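Local coordinates for protein malic enzyme (Entamoeba histolytica, PDB 3NV9) that probably catalyses the NAD(P)-dependent oxidative decarboxylation of malate to pyruvate, working as a dimer, at residues A295-S300 with K320-C325; S200-G205 with N355-S360. All coordinates share one frame; numbering follows the deposited sequence.

Interaction 1 of 2, residues A295-S300 with K320-C325; sequences ADVLIS and KPIVFC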
loop_
_atom_site.group_PDB
_atom_site.type_symbol
_atom_site.label_atom_id
_atom_site.label_comp_id
_atom_site.label_asym_id
_atom_site.label_seq_id
_atom_site.Cartn_x
_atom_site.Cartn_y
_atom_site.Cartn_z
ATOM N N ALA A 295 9.156 27.453 -37.112
ATOM C CA ALA A 295 8.558 26.254 -36.521
ATOM C C ALA A 295 7.109 26.487 -36.110
ATOM O O ALA A 295 6.670 27.641 -35.842
ATOM C CB ALA A 295 9.400 25.664 -35.345
ATOM N N ASP A 296 6.374 25.380 -36.057
ATOM C CA ASP A 296 4.969 25.407 -35.678
ATOM C C ASP A 296 4.742 25.075 -34.206
ATOM O O ASP A 296 3.905 25.679 -33.536
ATOM C CB ASP A 296 4.175 24.451 -36.612
ATOM C CG ASP A 296 4.299 24.873 -38.106
ATOM O OD1 ASP A 296 5.073 24.270 -38.882
ATOM O OD2 ASP A 296 3.647 25.843 -38.478
ATOM N N VAL A 297 5.483 24.086 -33.748
ATOM C CA VAL A 297 5.321 23.449 -32.469
ATOM C C VAL A 297 6.719 23.387 -31.820
ATOM O O VAL A 297 7.726 23.084 -32.482
ATOM C CB VAL A 297 4.699 22.013 -32.647
ATOM C CG1 VAL A 297 4.615 21.225 -31.334
ATOM C CG2 VAL A 297 3.310 22.096 -33.321
ATOM N N LEU A 298 6.760 23.703 -30.526
ATOM C CA LEU A 298 7.963 23.669 -29.716
ATOM C C LEU A 298 7.511 23.000 -28.453
ATOM O O LEU A 298 6.537 23.475 -27.795
ATOM C CB LEU A 298 8.440 25.096 -29.401
ATOM C CG LEU A 298 9.614 25.322 -28.420
ATOM C CD1 LEU A 298 10.688 24.307 -28.677
ATOM C CD2 LEU A 298 10.200 26.774 -28.526
ATOM N N ILE A 299 8.192 21.906 -28.121
ATOM C CA ILE A 299 7.806 21.087 -26.980
ATOM C C ILE A 299 9.039 20.818 -26.101
ATOM O O ILE A 299 10.029 20.210 -26.590
ATOM C CB ILE A 299 7.154 19.735 -27.439
ATOM C CG1 ILE A 299 5.846 19.959 -28.205
ATOM C CG2 ILE A 299 6.893 18.845 -26.281
ATOM C CD1 ILE A 299 5.118 18.615 -28.581
ATOM N N SER A 300 8.985 21.282 -24.852
ATOM C CA SER A 300 10.016 20.999 -23.846
ATOM C C SER A 300 9.481 20.384 -22.543
ATOM O O SER A 300 8.454 20.834 -22.014
ATOM C CB SER A 300 10.787 22.276 -23.487
ATOM O OG SER A 300 11.868 21.969 -22.601
ATOM N N LYS A 320 0.986 31.587 -35.404
ATOM C CA LYS A 320 0.287 30.998 -34.245
ATOM C C LYS A 320 1.095 29.877 -33.534
ATOM O O LYS A 320 0.725 28.671 -33.520
ATOM C CB LYS A 320 -1.163 30.606 -34.610
ATOM C CG LYS A 320 -2.105 31.810 -34.914
ATOM C CD LYS A 320 -3.546 31.322 -35.218
ATOM C CE LYS A 320 -4.546 32.453 -35.370
ATOM N NZ LYS A 320 -4.359 33.374 -36.546
ATOM N N PRO A 321 2.235 30.261 -32.955
ATOM C CA PRO A 321 3.032 29.229 -32.320
ATOM C C PRO A 321 2.319 28.447 -31.166
ATOM O O PRO A 321 1.633 29.030 -30.305
ATOM C CB PRO A 321 4.219 30.002 -31.761
ATOM C CG PRO A 321 4.246 31.293 -32.533
ATOM C CD PRO A 321 2.845 31.589 -32.855
ATOM N N ILE A 322 2.498 27.135 -31.189
ATOM C CA ILE A 322 2.122 26.267 -30.125
ATOM C C ILE A 322 3.395 25.958 -29.322
ATOM O O ILE A 322 4.316 25.385 -29.872
ATOM C CB ILE A 322 1.579 24.981 -30.694
ATOM C CG1 ILE A 322 0.214 25.249 -31.324
ATOM C CG2 ILE A 322 1.473 23.904 -29.634
ATOM C CD1 ILE A 322 -0.200 24.120 -32.259
ATOM N N VAL A 323 3.413 26.322 -28.037
ATOM C CA VAL A 323 4.576 26.087 -27.180
ATOM C C VAL A 323 4.203 25.286 -25.932
ATOM O O VAL A 323 3.425 25.767 -25.140
ATOM C CB VAL A 323 5.169 27.422 -26.722
ATOM C CG1 VAL A 323 6.345 27.217 -25.799
ATOM C CG2 VAL A 323 5.531 28.352 -27.983
ATOM N N PHE A 324 4.752 24.070 -25.759
ATOM C CA PHE A 324 4.570 23.341 -24.495
ATOM C C PHE A 324 5.836 23.401 -23.646
ATOM O O PHE A 324 6.875 22.929 -24.047
ATOM C CB PHE A 324 4.131 21.893 -24.739
ATOM C CG PHE A 324 2.782 21.753 -25.433
ATOM C CD1 PHE A 324 1.932 22.862 -25.636
ATOM C CD2 PHE A 324 2.331 20.485 -25.833
ATOM C CE1 PHE A 324 0.682 22.680 -26.257
ATOM C CE2 PHE A 324 1.088 20.301 -26.453
ATOM C CZ PHE A 324 0.271 21.402 -26.688
ATOM N N CYS A 325 5.727 23.996 -22.462
ATOM C CA CYS A 325 6.845 24.103 -21.515
ATOM C C CYS A 325 6.440 23.398 -20.221
ATOM O O CYS A 325 5.882 24.024 -19.317
ATOM C CB CYS A 325 7.092 25.566 -21.203
ATOM S SG CYS A 325 7.838 26.448 -22.536
HETATM O O HOH W 1 1.205 26.448 -34.775
#
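Val297 and Ile322 stand side by side on one face of a parallel strand pair, 297-300 with 322-325, and touch along their flanks, CG2 of Val297 lying 4.2 Å from CD1 of Ile322. Both torsions serve this meeting: Val297 CG2 is anti to the carbonyl carbon, as is Ile322 CG1 (chi1 -71°), and the extended chain of Ile322 then carries CD1 outward. Two residues on, Phe324 turns its CG anti to the carbonyl carbon (chi1 -63°), and CG1 of Ile299 approaches its ring obliquely, 4.3 Å from Phe324 CD2. Leu298, Val323, Ser300 and Cys325 occupy the other face.

Four backbone bonds zip the strands, the straightest from Ser300 N to Phe324 O at 2.8 Å and 176°. Just ahead of the strands a water donates to Lys320 O at 2.6 Å and to Asp296 O, which also accepts Ile322 N. Asp296 directs its carboxylate elsewhere, to a salt bridge with Lys215, while Ser300 OG bonds Glu332 and Ile225 O.

Helix 311-315 makes the beta-alpha-beta crossover between the strands. Strand 222-225 flanks 297-300, strand 345-348 lies beyond 322-325, and helix 193-213 packs over the Val297, Ile322 and Phe324 face.

Interaction 2 of 2, residues S200-G205 with N355-S360; sequences SVTLAG and NQVNNS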
loop_
_atom_site.group_PDB
_atom_site.type_symbol
_atom_site.label_atom_id
_atom_site.label_comp_id
_atom_site.label_asym_id
_atom_site.label_seq_id
_atom_site.Cartn_x
_atom_site.Cartn_y
_atom_site.Cartn_z
ATOM N N SER A 200 0.983 10.436 -23.802
ATOM C CA SER A 200 -0.495 10.442 -24.031
ATOM C C SER A 200 -1.164 11.843 -23.971
ATOM O O SER A 200 -1.850 12.253 -24.898
ATOM C CB SER A 200 -1.193 9.479 -23.076
ATOM O OG SER A 200 -2.535 9.339 -23.424
ATOM N N VAL A 201 -0.972 12.575 -22.883
ATOM C CA VAL A 201 -1.653 13.882 -22.741
ATOM C C VAL A 201 -0.989 14.925 -23.616
ATOM O O VAL A 201 -1.638 15.904 -24.028
ATOM C CB VAL A 201 -1.639 14.387 -21.282
ATOM C CG1 VAL A 201 -2.428 13.411 -20.415
ATOM C CG2 VAL A 201 -0.185 14.470 -20.734
ATOM N N THR A 202 0.310 14.745 -23.891
ATOM C CA THR A 202 0.973 15.715 -24.781
ATOM C C THR A 202 0.370 15.687 -26.194
ATOM O O THR A 202 0.040 16.727 -26.750
ATOM C CB THR A 202 2.506 15.576 -24.872
ATOM O OG1 THR A 202 3.070 15.475 -23.570
ATOM C CG2 THR A 202 3.062 16.808 -25.538
ATOM N N LEU A 203 0.264 14.487 -26.760
ATOM C CA LEU A 203 -0.479 14.255 -27.992
ATOM C C LEU A 203 -1.912 14.829 -27.893
ATOM O O LEU A 203 -2.352 15.547 -28.794
ATOM C CB LEU A 203 -0.518 12.742 -28.342
ATOM C CG LEU A 203 -1.275 12.474 -29.655
ATOM C CD1 LEU A 203 -0.824 13.368 -30.836
ATOM C CD2 LEU A 203 -1.197 11.045 -30.043
ATOM N N ALA A 204 -2.637 14.547 -26.806
ATOM C CA ALA A 204 -4.021 15.098 -26.693
ATOM C C ALA A 204 -4.069 16.610 -26.836
ATOM O O ALA A 204 -4.884 17.162 -27.633
ATOM C CB ALA A 204 -4.706 14.662 -25.385
ATOM N N GLY A 205 -3.218 17.307 -26.085
ATOM C CA GLY A 205 -3.164 18.780 -26.219
ATOM C C GLY A 205 -2.798 19.264 -27.623
ATOM O O GLY A 205 -3.430 20.143 -28.191
ATOM N N ASN A 355 -4.165 25.354 -19.566
ATOM C CA ASN A 355 -3.723 24.292 -20.463
ATOM C C ASN A 355 -2.747 23.377 -19.749
ATOM O O ASN A 355 -1.574 23.304 -20.088
ATOM C CB ASN A 355 -3.127 24.868 -21.772
ATOM C CG ASN A 355 -4.125 25.781 -22.555
ATOM O OD1 ASN A 355 -5.314 25.450 -22.725
ATOM N ND2 ASN A 355 -3.614 26.897 -23.075
ATOM N N GLN A 356 -3.231 22.694 -18.713
ATOM C CA GLN A 356 -2.349 21.813 -17.937
ATOM C C GLN A 356 -2.174 20.534 -18.692
ATOM O O GLN A 356 -3.083 19.678 -18.731
ATOM C CB GLN A 356 -2.853 21.519 -16.518
ATOM C CG GLN A 356 -1.913 20.501 -15.793
ATOM C CD GLN A 356 -2.191 20.331 -14.303
ATOM O OE1 GLN A 356 -1.275 20.041 -13.516
ATOM N NE2 GLN A 356 -3.431 20.532 -13.906
ATOM N N VAL A 357 -0.992 20.404 -19.268
ATOM C CA VAL A 357 -0.642 19.248 -20.026
ATOM C C VAL A 357 0.239 18.445 -19.094
ATOM O O VAL A 357 1.467 18.729 -18.971
ATOM C CB VAL A 357 0.076 19.695 -21.281
ATOM C CG1 VAL A 357 0.793 18.519 -21.984
ATOM C CG2 VAL A 357 -0.926 20.366 -22.210
ATOM N N ASN A 358 -0.388 17.484 -18.399
ATOM C CA ASN A 358 0.238 16.714 -17.315
ATOM C C ASN A 358 -0.391 15.305 -17.347
ATOM O O ASN A 358 -1.631 15.191 -17.577
ATOM C CB ASN A 358 -0.054 17.384 -15.950
ATOM C CG ASN A 358 0.772 16.801 -14.798
ATOM O OD1 ASN A 358 0.560 15.636 -14.332
ATOM N ND2 ASN A 358 1.749 17.611 -14.320
ATOM N N ASN A 359 0.414 14.263 -17.115
ATOM C CA ASN A 359 -0.112 12.906 -17.111
ATOM C C ASN A 359 -1.332 12.591 -16.176
ATOM O O ASN A 359 -2.004 11.602 -16.397
ATOM C CB ASN A 359 0.997 11.860 -16.948
ATOM C CG ASN A 359 1.876 12.069 -15.694
ATOM O OD1 ASN A 359 1.373 12.328 -14.621
ATOM N ND2 ASN A 359 3.217 11.891 -15.847
ATOM N N SER A 360 -1.563 13.412 -15.139
ATOM C CA SER A 360 -2.653 13.233 -14.213
ATOM C C SER A 360 -3.990 13.226 -14.940
ATOM O O SER A 360 -4.991 12.755 -14.441
ATOM C CB SER A 360 -2.663 14.375 -13.180
ATOM O OG SER A 360 -2.829 15.653 -13.805
#
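Val201, on helix 193-213, drives both its methyl groups against the backbone of the loop 355-360 at Asn358. CG1 approaches the carbonyl oxygen, 3.4 Å from Asn358 O, and CG2 lies 3.5 Å from Asn358 C. With CG1 anti to its own carbonyl carbon (chi1 -63°), CG2 falls between backbone N and carbonyl carbon, and both branches press on one face of the peptide that follows Asn358.

The apolar contacts centre on Val357. Its CG1, anti to the backbone N (chi1 166°), reaches the helix backbone 4.0 Å from Thr202 CA and also meets Val201 CG2 at 4.3 Å. The Thr202 and Val357 side chains cross at about a right angle. At Gly205, one helical turn after Val201, the backbone lies so near Val357 that a beta carbon would press on Val357 CG2.

No hydrogen bond joins the segments; the polar side chains of Thr202 and Asn358 find their partners elsewhere. Thr202 OG1 bonds Thr198 O within the helix. Asn358 OD1 accepts Ser360 N at 3.2 Å, using an in-plane lone pair of the side-chain carbonyl, and also bonds Tyr65 OH of the second subunit, while its ND2 bonds Gly349 O.

Asn358 thus forms an Asx turn leading into the 3-10 start at 359-360, and the whole is a helix-to-loop packing in the Rossmann-type NAD-binding domain, with the loop itself forming part of the dimer interface.

How the interactions relate
Helix 193-213 is what ties the two contacts together: its residues 200-205 present neighbouring sides to the sheet of interaction 1 and the loop of interaction 2. The centres lie 14 Å apart, yet they touch directly: Phe324 CE2 is 3.7 Å from Thr202 O, and Ile299 CD1 is 4.1 Å from Thr202 CG2. In sequence, interaction 1 is nested inside the long loop that interaction 2 closes. The sodium ion, held at Thr348, Arg350 and Pro354, is about 6 Å from the Val357 side chain but about 9 Å from that of Cys325, so neither is a ligand. A glycerol, probably from the crystallisation liquor, sits about 3 Å from the Asn359 side chain and may mark a pocket.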